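Local coordinates for protein tripeptidase (Staphylococcus aureus subsp. aureus, PDB 3RZA) that probably acts as a zinc-dependent tripeptidase of the M20 peptidase family, cleaving short peptides, at residues M20-V34 with K131-V143. Residues are numbered along the deposited sequence; the frame is centred on the assembly and turned at random. Where two conformers were deposited one is given.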
loop_
_atom_site.group_PDB
_atom_site.type_symbol
_atom_site.label_atom_id
_atom_site.label_comp_id
_atom_site.label_asym_id
_atom_site.label_seq_id
_atom_site.Cartn_x
_atom_site.Cartn_y
_atom_site.Cartn_z
HETATM N N MSE A 20 -23.954 -12.079 48.338
HETATM C CA MSE A 20 -22.660 -12.782 48.629
HETATM C C MSE A 20 -21.387 -12.094 48.022
HETATM O O MSE A 20 -20.467 -11.784 48.784
HETATM C CB MSE A 20 -22.746 -14.257 48.193
HETATM C CG MSE A 20 -21.574 -15.119 48.653
HETATM SE SE MSE A 20 -22.039 -16.718 49.700
HETATM C CE MSE A 20 -23.212 -15.929 51.082
ATOM N N ILE A 21 -21.312 -11.889 46.690
ATOM C CA ILE A 21 -20.285 -10.954 46.133
ATOM C C ILE A 21 -20.630 -9.501 46.515
ATOM O O ILE A 21 -21.793 -9.121 46.595
ATOM C CB ILE A 21 -19.997 -11.089 44.562
ATOM C CG1 ILE A 21 -21.184 -10.629 43.717
ATOM C CG2 ILE A 21 -19.535 -12.513 44.195
ATOM C CD1 ILE A 21 -21.019 -9.235 43.151
ATOM N N ASN A 22 -19.602 -8.725 46.794
ATOM C CA ASN A 22 -19.739 -7.340 47.199
ATOM C C ASN A 22 -19.648 -6.533 45.909
ATOM O O ASN A 22 -18.559 -6.383 45.326
ATOM C CB ASN A 22 -18.614 -6.992 48.205
ATOM C CG ASN A 22 -18.786 -5.633 48.854
ATOM O OD1 ASN A 22 -19.095 -4.654 48.202
ATOM N ND2 ASN A 22 -18.522 -5.566 50.160
ATOM N N GLU A 23 -20.793 -6.045 45.454
ATOM C CA GLU A 23 -20.938 -5.449 44.110
ATOM C C GLU A 23 -20.180 -4.138 43.947
ATOM O O GLU A 23 -19.610 -3.872 42.886
ATOM C CB GLU A 23 -22.426 -5.178 43.799
ATOM C CG GLU A 23 -23.311 -6.436 43.773
ATOM C CD GLU A 23 -24.768 -6.134 43.440
ATOM O OE1 GLU A 23 -25.146 -4.941 43.294
ATOM O OE2 GLU A 23 -25.539 -7.107 43.335
ATOM N N GLN A 24 -20.239 -3.296 44.973
ATOM C CA GLN A 24 -19.479 -2.056 44.988
ATOM C C GLN A 24 -17.985 -2.334 45.018
ATOM O O GLN A 24 -17.228 -1.666 44.327
ATOM C CB GLN A 24 -19.877 -1.183 46.187
ATOM C CG GLN A 24 -19.224 0.221 46.243
ATOM C CD GLN A 24 -19.621 1.097 45.056
ATOM O OE1 GLN A 24 -18.822 1.335 44.135
ATOM N NE2 GLN A 24 -20.872 1.533 45.044
ATOM N N ARG A 25 -17.556 -3.276 45.856
ATOM C CA ARG A 25 -16.130 -3.621 45.918
ATOM C C ARG A 25 -15.619 -4.149 44.567
ATOM O O ARG A 25 -14.520 -3.774 44.141
ATOM C CB ARG A 25 -15.847 -4.634 47.020
ATOM C CG ARG A 25 -14.337 -4.931 47.231
ATOM C CD ARG A 25 -14.122 -5.767 48.456
ATOM N NE ARG A 25 -14.784 -7.065 48.329
ATOM C CZ ARG A 25 -15.181 -7.848 49.346
ATOM N NH1 ARG A 25 -14.935 -7.526 50.623
ATOM N NH2 ARG A 25 -15.804 -9.005 49.076
ATOM N N LEU A 26 -16.416 -5.007 43.916
ATOM C CA LEU A 26 -16.112 -5.535 42.568
ATOM C C LEU A 26 -15.933 -4.406 41.565
ATOM O O LEU A 26 -14.969 -4.409 40.796
ATOM C CB LEU A 26 -17.246 -6.470 42.084
ATOM C CG LEU A 26 -17.195 -7.068 40.662
ATOM C CD1 LEU A 26 -15.872 -7.751 40.404
ATOM C CD2 LEU A 26 -18.362 -8.047 40.450
ATOM N N LEU A 27 -16.894 -3.473 41.562
ATOM C CA LEU A 27 -16.855 -2.295 40.680
ATOM C C LEU A 27 -15.600 -1.444 40.929
ATOM O O LEU A 27 -14.925 -1.078 39.990
ATOM C CB LEU A 27 -18.150 -1.441 40.846
ATOM C CG LEU A 27 -18.273 -0.101 40.088
ATOM C CD1 LEU A 27 -17.983 -0.271 38.632
ATOM C CD2 LEU A 27 -19.689 0.545 40.322
ATOM N N ASN A 28 -15.289 -1.164 42.189
ATOM C CA ASN A 28 -14.077 -0.409 42.539
ATOM C C ASN A 28 -12.790 -1.109 42.095
ATOM O O ASN A 28 -11.902 -0.456 41.565
ATOM C CB ASN A 28 -14.016 -0.099 44.049
ATOM C CG ASN A 28 -15.142 0.839 44.515
ATOM O OD1 ASN A 28 -15.747 1.557 43.728
ATOM N ND2 ASN A 28 -15.407 0.827 45.803
ATOM N N THR A 29 -12.732 -2.435 42.251
ATOM C CA THR A 29 -11.591 -3.241 41.774
ATOM C C THR A 29 -11.431 -3.172 40.266
ATOM O O THR A 29 -10.328 -2.971 39.772
ATOM C CB THR A 29 -11.717 -4.702 42.224
ATOM O OG1 THR A 29 -11.710 -4.734 43.648
ATOM C CG2 THR A 29 -10.564 -5.578 41.679
ATOM N N PHE A 30 -12.544 -3.265 39.546
ATOM C CA PHE A 30 -12.527 -3.125 38.085
ATOM C C PHE A 30 -12.005 -1.747 37.671
ATOM O O PHE A 30 -11.164 -1.653 36.788
ATOM C CB PHE A 30 -13.937 -3.341 37.513
ATOM C CG PHE A 30 -14.021 -3.144 36.043
ATOM C CD1 PHE A 30 -13.373 -4.020 35.197
ATOM C CD2 PHE A 30 -14.701 -2.067 35.495
ATOM C CE1 PHE A 30 -13.402 -3.863 33.861
ATOM C CE2 PHE A 30 -14.744 -1.896 34.091
ATOM C CZ PHE A 30 -14.107 -2.801 33.282
ATOM N N LEU A 31 -12.519 -0.688 38.319
ATOM C CA LEU A 31 -12.120 0.686 37.990
ATOM C C LEU A 31 -10.626 0.917 38.285
ATOM O O LEU A 31 -9.915 1.519 37.476
ATOM C CB LEU A 31 -13.011 1.721 38.715
ATOM C CG LEU A 31 -14.511 1.746 38.319
ATOM C CD1 LEU A 31 -15.334 2.578 39.292
ATOM C CD2 LEU A 31 -14.748 2.218 36.896
ATOM N N GLU A 32 -10.150 0.367 39.398
ATOM C CA GLU A 32 -8.733 0.422 39.752
ATOM C C GLU A 32 -7.833 -0.176 38.655
ATOM O O GLU A 32 -6.834 0.452 38.245
ATOM C CB GLU A 32 -8.488 -0.309 41.086
ATOM C CG GLU A 32 -7.098 -0.055 41.692
ATOM C CD GLU A 32 -6.794 -0.903 42.916
ATOM O OE1 GLU A 32 -7.727 -1.544 43.483
ATOM O OE2 GLU A 32 -5.600 -0.914 43.317
ATOM N N LEU A 33 -8.211 -1.362 38.166
ATOM C CA LEU A 33 -7.399 -2.091 37.200
ATOM C C LEU A 33 -7.346 -1.435 35.826
ATOM O O LEU A 33 -6.265 -1.398 35.229
ATOM C CB LEU A 33 -7.845 -3.545 37.064
ATOM C CG LEU A 33 -7.650 -4.474 38.257
ATOM C CD1 LEU A 33 -8.291 -5.809 37.927
ATOM C CD2 LEU A 33 -6.175 -4.660 38.615
ATOM N N VAL A 34 -8.482 -0.921 35.327
ATOM C CA VAL A 34 -8.516 -0.264 33.987
ATOM C C VAL A 34 -7.622 1.001 33.933
ATOM O O VAL A 34 -6.953 1.250 32.927
ATOM C CB VAL A 34 -9.954 0.065 33.486
ATOM C CG1 VAL A 34 -10.810 -1.225 33.362
ATOM C CG2 VAL A 34 -10.630 1.111 34.363
ATOM N N LYS A 131 -9.845 -7.057 32.002
ATOM C CA LYS A 131 -9.761 -6.698 33.407
ATOM C C LYS A 131 -11.087 -6.962 34.186
ATOM O O LYS A 131 -11.061 -7.035 35.394
ATOM C CB LYS A 131 -9.254 -5.250 33.555
ATOM C CG LYS A 131 -7.819 -5.091 32.986
ATOM C CD LYS A 131 -7.341 -3.674 32.854
ATOM C CE LYS A 131 -5.820 -3.654 32.726
ATOM N NZ LYS A 131 -5.228 -2.307 32.395
ATOM N N ALA A 132 -12.214 -7.128 33.466
ATOM C CA ALA A 132 -13.461 -7.676 34.041
ATOM C C ALA A 132 -13.218 -9.064 34.597
ATOM O O ALA A 132 -13.626 -9.364 35.724
ATOM C CB ALA A 132 -14.588 -7.714 32.984
ATOM N N GLY A 133 -12.516 -9.886 33.824
ATOM C CA GLY A 133 -12.082 -11.193 34.275
ATOM C C GLY A 133 -11.198 -11.165 35.506
ATOM O O GLY A 133 -11.425 -11.911 36.454
ATOM N N LEU A 134 -10.207 -10.283 35.503
ATOM C CA LEU A 134 -9.321 -10.122 36.659
ATOM C C LEU A 134 -10.066 -9.639 37.895
ATOM O O LEU A 134 -9.801 -10.117 38.990
ATOM C CB LEU A 134 -8.172 -9.152 36.342
ATOM C CG LEU A 134 -7.158 -9.634 35.305
ATOM C CD1 LEU A 134 -6.171 -8.526 34.990
ATOM C CD2 LEU A 134 -6.425 -10.866 35.773
ATOM N N ALA A 135 -10.983 -8.683 37.709
ATOM C CA ALA A 135 -11.743 -8.122 38.803
ATOM C C ALA A 135 -12.635 -9.192 39.441
ATOM O O ALA A 135 -12.610 -9.382 40.679
ATOM C CB ALA A 135 -12.578 -6.931 38.306
ATOM N N ALA A 136 -13.358 -9.917 38.581
ATOM C CA ALA A 136 -14.149 -11.087 38.975
ATOM C C ALA A 136 -13.348 -12.094 39.813
ATOM O O ALA A 136 -13.794 -12.510 40.901
ATOM C CB ALA A 136 -14.758 -11.766 37.726
HETATM N N MSE A 137 -12.154 -12.439 39.344
HETATM C CA MSE A 137 -11.255 -13.313 40.118
HETATM C C MSE A 137 -10.912 -12.754 41.514
HETATM O O MSE A 137 -11.027 -13.465 42.523
HETATM C CB MSE A 137 -9.943 -13.535 39.376
HETATM C CG MSE A 137 -9.992 -14.415 38.148
HETATM SE SE MSE A 137 -8.270 -14.291 37.266
HETATM C CE MSE A 137 -8.710 -15.492 35.899
ATOM N N LEU A 138 -10.497 -11.486 41.567
ATOM C CA LEU A 138 -10.047 -10.878 42.838
ATOM C C LEU A 138 -11.186 -10.793 43.861
ATOM O O LEU A 138 -10.998 -11.137 45.023
ATOM C CB LEU A 138 -9.424 -9.493 42.595
ATOM C CG LEU A 138 -8.104 -9.520 41.791
ATOM C CD1 LEU A 138 -7.774 -8.158 41.183
ATOM C CD2 LEU A 138 -6.977 -9.987 42.643
ATOM N N GLU A 139 -12.361 -10.364 43.407
ATOM C CA GLU A 139 -13.548 -10.317 44.246
ATOM C C GLU A 139 -13.925 -11.697 44.781
ATOM O O GLU A 139 -14.194 -11.835 45.964
ATOM C CB GLU A 139 -14.739 -9.718 43.460
ATOM C CG GLU A 139 -16.102 -9.739 44.194
ATOM C CD GLU A 139 -16.091 -8.961 45.508
ATOM O OE1 GLU A 139 -15.311 -7.981 45.638
ATOM O OE2 GLU A 139 -16.875 -9.316 46.408
ATOM N N VAL A 140 -13.972 -12.697 43.909
ATOM C CA VAL A 140 -14.293 -14.077 44.334
ATOM C C VAL A 140 -13.330 -14.582 45.421
ATOM O O VAL A 140 -13.776 -15.150 46.431
ATOM C CB VAL A 140 -14.346 -15.078 43.118
ATOM C CG1 VAL A 140 -14.309 -16.547 43.586
ATOM C CG2 VAL A 140 -15.579 -14.830 42.302
ATOM N N LEU A 141 -12.029 -14.323 45.239
ATOM C CA LEU A 141 -11.021 -14.708 46.246
ATOM C C LEU A 141 -11.290 -14.029 47.573
ATOM O O LEU A 141 -11.233 -14.686 48.615
ATOM C CB LEU A 141 -9.582 -14.399 45.774
ATOM C CG LEU A 141 -8.983 -15.410 44.804
ATOM C CD1 LEU A 141 -7.733 -14.856 44.157
ATOM C CD2 LEU A 141 -8.688 -16.777 45.511
ATOM N N GLN A 142 -11.639 -12.739 47.516
ATOM C CA GLN A 142 -11.947 -11.973 48.726
ATOM C C GLN A 142 -13.217 -12.475 49.434
ATOM O O GLN A 142 -13.253 -12.501 50.638
ATOM C CB GLN A 142 -12.044 -10.467 48.428
ATOM C CG GLN A 142 -11.937 -9.597 49.678
ATOM C CD GLN A 142 -11.331 -8.213 49.404
ATOM O OE1 GLN A 142 -10.849 -7.930 48.306
ATOM N NE2 GLN A 142 -11.370 -7.350 50.409
ATOM N N VAL A 143 -14.246 -12.891 48.672
ATOM C CA VAL A 143 -15.467 -13.519 49.256
ATOM C C VAL A 143 -15.161 -14.885 49.897
ATOM O O VAL A 143 -15.670 -15.202 50.965
ATOM C CB VAL A 143 -16.604 -13.694 48.191
ATOM C CG1 VAL A 143 -17.777 -14.534 48.742
ATOM C CG2 VAL A 143 -17.113 -12.346 47.718
HETATM O O HOH W 1 -12.855 -6.985 44.402
HETATM O O HOH W 2 -6.632 -0.569 30.912
#
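Arg-25 grips Glu-139 side-on. Arg-25 NE gives Glu-139 OE1 an almost straight bond (178°), and Arg-25 NH2 closes the salt bridge to Glu-139 OE2 at 2.9 Å. Glu-139 OE2 also accepts from Asn-22 N (2.8 Å), which comes in over the face of the carboxylate opposite to the one Arg-25 NH2 uses, while a water links OE1 to Thr-29 OG1; four contacts thus hold this buried acid and fix its rotation. Asn-22 CB lies over the rim of one guanidinium face; Gln-142 CG covers the other in one of two modelled conformers, a doubtful placement. Farther along, Ala-135 is small enough for the helices to close in, its CB 3.8 Å from Phe-30 CA, and Leu-33 enters as a knob among Lys-131, Leu-134, Ala-135 and Leu-138. Segments 23-34 and 131-143 run roughly antiparallel (136°, axes 8.7 Å apart at closest approach) in the metal-bearing part of this M20-type fold, where helix 128-147 backs strand 154-159. With chi2 to chi4 all near 180°, Lys-131 reaches straight out and lays NZ 3.2 Å from Leu-33 O; Ile-36 O, Ser-38 OG and a water bound to Val-34 O share that ammonium. The Lys-131 side chain lies about 9 Å from the bound zinc. In the second shell, Glu-146 forms another salt bridge with Arg-25 through NH1, and Asn-22 OD1 caps helix 23-34 by accepting from Arg-25 N.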